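Local coordinates for protein alcohol dehydrogenase (Escherichia coli, PDB 5VM2) that is of unknown specificity but probably works as an NAD(P)-dependent oxidoreductase of the zinc-containing alcohol dehydrogenase family, acting on CH-OH groups, at residues Leu150-Ala155 and Asn295-Thr300; Asn88-Val93 and Glu133-Lys138. All coordinates share one frame; numbering follows the deposited sequence.

Interaction 1. Residues Leu150-Ala155 and Asn295-Thr300; sequences LVEPAA and NRYPVT. With MG (magnesium ion), chain C.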
# COMPACT_ATOMS: atom_id res chain seq x y z
N LEU A 150 5.96 -3.78 -5.50
CA LEU A 150 5.87 -3.27 -4.14
C LEU A 150 6.08 -1.77 -4.05
O LEU A 150 5.94 -1.21 -2.96
CB LEU A 150 6.88 -3.99 -3.25
CG LEU A 150 6.81 -5.51 -3.42
CD1 LEU A 150 8.15 -6.14 -3.10
CD2 LEU A 150 5.70 -6.09 -2.56
N VAL A 151 6.27 -1.08 -5.18
CA VAL A 151 6.27 0.38 -5.15
C VAL A 151 4.93 0.90 -4.63
O VAL A 151 4.88 1.91 -3.91
CB VAL A 151 6.59 0.94 -6.55
CG1 VAL A 151 6.26 2.44 -6.61
CG2 VAL A 151 8.06 0.69 -6.90
N GLU A 152 3.84 0.21 -4.96
CA GLU A 152 2.52 0.70 -4.56
C GLU A 152 2.37 0.81 -3.04
O GLU A 152 2.04 1.91 -2.56
CB GLU A 152 1.43 -0.17 -5.20
CG GLU A 152 0.06 0.49 -5.27
CD GLU A 152 -0.76 0.31 -4.01
OE1 GLU A 152 -0.30 -0.40 -3.09
OE2 GLU A 152 -1.87 0.89 -3.93
N PRO A 153 2.57 -0.24 -2.25
CA PRO A 153 2.49 -0.04 -0.79
C PRO A 153 3.59 0.85 -0.26
O PRO A 153 3.36 1.59 0.71
CB PRO A 153 2.58 -1.47 -0.23
CG PRO A 153 3.29 -2.26 -1.29
CD PRO A 153 2.81 -1.66 -2.59
N ALA A 154 4.78 0.82 -0.86
CA ALA A 154 5.82 1.76 -0.45
C ALA A 154 5.38 3.20 -0.69
O ALA A 154 5.68 4.09 0.11
CB ALA A 154 7.13 1.46 -1.19
N ALA A 155 4.67 3.43 -1.80
CA ALA A 155 4.14 4.77 -2.07
C ALA A 155 3.14 5.21 -1.02
O ALA A 155 3.04 6.40 -0.72
CB ALA A 155 3.50 4.79 -3.46
N ASN A 295 1.34 11.72 -6.62
CA ASN A 295 2.64 12.17 -7.13
C ASN A 295 3.82 11.58 -6.35
O ASN A 295 4.87 12.22 -6.23
CB ASN A 295 2.73 13.70 -7.15
CG ASN A 295 1.49 14.36 -7.73
OD1 ASN A 295 1.07 14.04 -8.84
ND2 ASN A 295 0.90 15.29 -6.98
N ARG A 296 3.68 10.34 -5.88
CA ARG A 296 4.72 9.69 -5.08
C ARG A 296 5.49 8.60 -5.81
O ARG A 296 6.50 8.12 -5.28
CB ARG A 296 4.13 9.09 -3.80
CG ARG A 296 3.18 10.00 -3.05
CD ARG A 296 3.84 11.31 -2.62
NE ARG A 296 2.98 12.04 -1.69
CZ ARG A 296 3.28 13.22 -1.16
NH1 ARG A 296 4.42 13.83 -1.46
NH2 ARG A 296 2.43 13.80 -0.32
N TYR A 297 5.01 8.14 -6.97
CA TYR A 297 5.65 6.99 -7.61
C TYR A 297 7.10 7.28 -7.99
O TYR A 297 7.97 6.47 -7.65
CB TYR A 297 4.82 6.52 -8.81
CG TYR A 297 4.03 5.26 -8.51
CD1 TYR A 297 3.16 5.21 -7.42
CD2 TYR A 297 4.14 4.13 -9.31
CE1 TYR A 297 2.43 4.07 -7.13
CE2 TYR A 297 3.41 2.97 -9.03
CZ TYR A 297 2.56 2.96 -7.93
OH TYR A 297 1.83 1.82 -7.64
N PRO A 298 7.43 8.39 -8.66
CA PRO A 298 8.84 8.59 -9.03
C PRO A 298 9.79 8.62 -7.84
O PRO A 298 10.82 7.93 -7.86
CB PRO A 298 8.81 9.93 -9.79
CG PRO A 298 7.42 9.99 -10.35
CD PRO A 298 6.56 9.42 -9.26
N VAL A 299 9.46 9.39 -6.79
CA VAL A 299 10.37 9.48 -5.65
C VAL A 299 10.47 8.14 -4.92
O VAL A 299 11.51 7.83 -4.33
CB VAL A 299 9.93 10.62 -4.71
CG1 VAL A 299 8.63 10.27 -4.00
CG2 VAL A 299 11.03 10.91 -3.69
N THR A 300 9.40 7.33 -4.95
CA THR A 300 9.45 6.03 -4.29
C THR A 300 10.29 5.05 -5.10
O THR A 300 11.12 4.32 -4.55
CB THR A 300 8.03 5.49 -4.10
OG1 THR A 300 7.25 6.45 -3.37
CG2 THR A 300 8.05 4.17 -3.34
MG MG C . -1.52 -1.58 -1.99
O HOH W 1 -1.60 -0.84 -0.23
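V151 and Y297 make the main apolar contact. V151 CG1, anti to the backbone N (chi1 166°), lies over the centre of one Y297 ring face, a CH-pi contact 3.8 Å from the ring centroid and 11° off the ring normal. The CB methyl of A155 meets the same ring obliquely, 3.9 Å from Y297 CE1. Beside the ring, two methyls meet: A154 CB touches T300 CG2 at 3.6 Å.

One side-chain hydrogen bond stays within the segment 295-300: T300 OG1 donates to R296 O at 2.6 Å, from above the carbonyl plane. That oxygen also accepts from T300 N, so two donors grip it in this first helical turn. T300 thus turns its hydroxyl back on its own helix and its CG2 methyl to A154.

E152 joins the packing to the metal site. E152 CB lies 3.2 Å from Y297 OH. Beyond CG the chain bends (chi2 -86°), and E152 OE1 binds the magnesium ion at 2.0 Å. H65, E66 and a water also bind the ion. The site is consistent with the catalytic metal site of zinc-dependent sorbitol-type dehydrogenases, occupied here by magnesium. E152 OE2 is hydrogen-bonded to the Y293 hydroxyl.

The contact packs helix 145-163 against the start of helix 297-305. V151 also touches I301 and I304, and P153 reaches K340 of strand 340-344.

Interaction 2. Residues Asn88-Val93 and Glu133-Lys138; sequences NIEPGV and ESFTYK
N88 and Y137 form an antiparallel hydrogen-bonded pair. N88 N donates to Y137 O at 2.9 Å, and Y137 N returns a bond of 2.9 Å to N88 O. Next comes the non-hydrogen-bonded pair I89 and T136. E90 N then donates to F135 O at 2.8 Å and carries the pairing past the end of strand 86-89.

E90 supplies the side-chain bond. CG is anti to the backbone N (chi1 -175°) and the chain runs on extended. Y137 OH donates to E90 OE1 at 2.6 Å, nearly along its C-O axis. E90 OE2 is hydrogen-bonded to Y106 OH, so both carboxylate oxygens have partners. The carboxylate also meets the F135 ring at its edge, with E90 CD 3.7 Å from F135 CD2 and the two planes 83° apart. G92 O lies over a face of that ring.

N88 OD1 rests 3.3 Å from Y137 CB, while ND2 is hydrogen-bonded to G148 O. E90 O is hydrogen-bonded to H131 NE2, and T136 OG1 is hydrogen-bonded to P132 O.

The pairing sets strand 136-138 beside strand 86-89, whose other neighbour is strand 67-74, in the sheet of the GroES-like domain. Helices 145-163 and 297-305 pack on the side of N88 and Y137. Beyond the turn, strand 92-93 pairs with strand 113-114.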
# COMPACT_ATOMS: atom_id res chain seq x y z
N ASN A 88 5.87 -0.61 -13.83
CA ASN A 88 4.78 -0.82 -12.88
C ASN A 88 3.67 0.17 -13.21
O ASN A 88 3.81 1.04 -14.07
CB ASN A 88 5.26 -0.71 -11.43
CG ASN A 88 5.75 0.68 -11.04
OD1 ASN A 88 5.51 1.67 -11.74
ND2 ASN A 88 6.44 0.76 -9.91
N ILE A 89 2.55 0.04 -12.51
CA ILE A 89 1.40 0.90 -12.74
C ILE A 89 0.96 1.50 -11.42
O ILE A 89 0.99 0.85 -10.37
CB ILE A 89 0.24 0.14 -13.43
CG1 ILE A 89 -0.32 -0.95 -12.52
CG2 ILE A 89 0.68 -0.44 -14.77
CD1 ILE A 89 -1.76 -1.28 -12.83
N GLU A 90 0.60 2.78 -11.47
CA GLU A 90 -0.11 3.41 -10.37
C GLU A 90 -1.60 3.12 -10.55
O GLU A 90 -2.19 3.58 -11.54
CB GLU A 90 0.14 4.91 -10.35
CG GLU A 90 -0.46 5.63 -9.15
CD GLU A 90 -0.05 7.10 -9.06
OE1 GLU A 90 0.96 7.49 -9.70
OE2 GLU A 90 -0.73 7.86 -8.35
N PRO A 91 -2.23 2.36 -9.66
CA PRO A 91 -3.54 1.78 -9.96
C PRO A 91 -4.72 2.73 -9.82
O PRO A 91 -5.85 2.32 -10.10
CB PRO A 91 -3.65 0.62 -8.96
CG PRO A 91 -2.82 1.06 -7.81
CD PRO A 91 -1.68 1.86 -8.38
N GLY A 92 -4.51 3.97 -9.39
CA GLY A 92 -5.61 4.92 -9.32
C GLY A 92 -5.52 5.99 -10.39
O GLY A 92 -4.63 6.84 -10.34
N VAL A 93 -6.44 5.96 -11.35
CA VAL A 93 -6.45 6.90 -12.46
C VAL A 93 -7.53 7.94 -12.18
O VAL A 93 -8.72 7.62 -12.28
CB VAL A 93 -6.70 6.19 -13.80
CG1 VAL A 93 -6.74 7.21 -14.94
CG2 VAL A 93 -5.66 5.10 -14.04
N GLU A 133 -0.83 5.32 -20.14
CA GLU A 133 0.59 5.64 -20.09
C GLU A 133 0.91 6.66 -19.01
O GLU A 133 2.00 6.63 -18.43
CB GLU A 133 1.04 6.14 -21.47
CG GLU A 133 2.09 7.23 -21.46
CD GLU A 133 2.13 8.01 -22.77
OE1 GLU A 133 1.06 8.22 -23.37
OE2 GLU A 133 3.23 8.40 -23.20
N SER A 134 -0.04 7.54 -18.69
CA SER A 134 0.21 8.59 -17.71
C SER A 134 0.38 8.06 -16.30
O SER A 134 0.97 8.75 -15.46
CB SER A 134 -0.91 9.64 -17.75
OG SER A 134 -2.19 9.03 -17.67
N PHE A 135 -0.11 6.86 -16.00
CA PHE A 135 0.06 6.28 -14.67
C PHE A 135 0.79 4.94 -14.74
O PHE A 135 0.55 4.03 -13.95
CB PHE A 135 -1.29 6.18 -13.97
CG PHE A 135 -1.82 7.52 -13.57
CD1 PHE A 135 -2.53 8.29 -14.48
CD2 PHE A 135 -1.52 8.06 -12.33
CE1 PHE A 135 -2.99 9.56 -14.14
CE2 PHE A 135 -1.97 9.33 -11.98
CZ PHE A 135 -2.70 10.08 -12.89
N THR A 136 1.71 4.86 -15.70
CA THR A 136 2.64 3.76 -15.81
C THR A 136 4.05 4.33 -15.69
O THR A 136 4.30 5.45 -16.15
CB THR A 136 2.45 3.03 -17.14
OG1 THR A 136 1.13 2.48 -17.20
CG2 THR A 136 3.47 1.90 -17.32
N TYR A 137 4.95 3.54 -15.11
CA TYR A 137 6.28 4.03 -14.79
C TYR A 137 7.31 2.96 -15.13
O TYR A 137 7.18 1.81 -14.71
CB TYR A 137 6.39 4.42 -13.31
CG TYR A 137 5.36 5.44 -12.88
CD1 TYR A 137 4.07 5.04 -12.53
CD2 TYR A 137 5.66 6.80 -12.84
CE1 TYR A 137 3.11 5.97 -12.16
CE2 TYR A 137 4.71 7.73 -12.46
CZ TYR A 137 3.44 7.31 -12.12
OH TYR A 137 2.48 8.22 -11.74
N LYS A 138 8.34 3.35 -15.88
CA LYS A 138 9.38 2.40 -16.23
C LYS A 138 10.24 2.09 -15.00
O LYS A 138 10.57 2.98 -14.22
CB LYS A 138 10.25 2.96 -17.35
CG LYS A 138 11.65 2.40 -17.39
CD LYS A 138 11.64 1.07 -18.11
CE LYS A 138 12.95 0.77 -18.80
NZ LYS A 138 12.81 -0.50 -19.51

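How the interactions relate
Both contacts are largely buried. Interaction 1 lies nearer the centre of the chain, and only R296 of its touching residues is partly exposed; in interaction 2, F135, Y137 and V93 are. Their chemistry follows their place. Two helices meet through methyls and a tyrosine ring in interaction 1, whereas strand pairing and a tyrosine-glutamate bond hold interaction 2. The ring of Y297 meets that of Y137, with planes about 35° apart, and Y297 OH is probably hydrogen-bonded to I89 O. V151 packs on N88. Strand 136-138 leads into helix 145-163. The magnesium ion is bound within interaction 1; the four-cysteine zinc site lies near the V93 end of interaction 2.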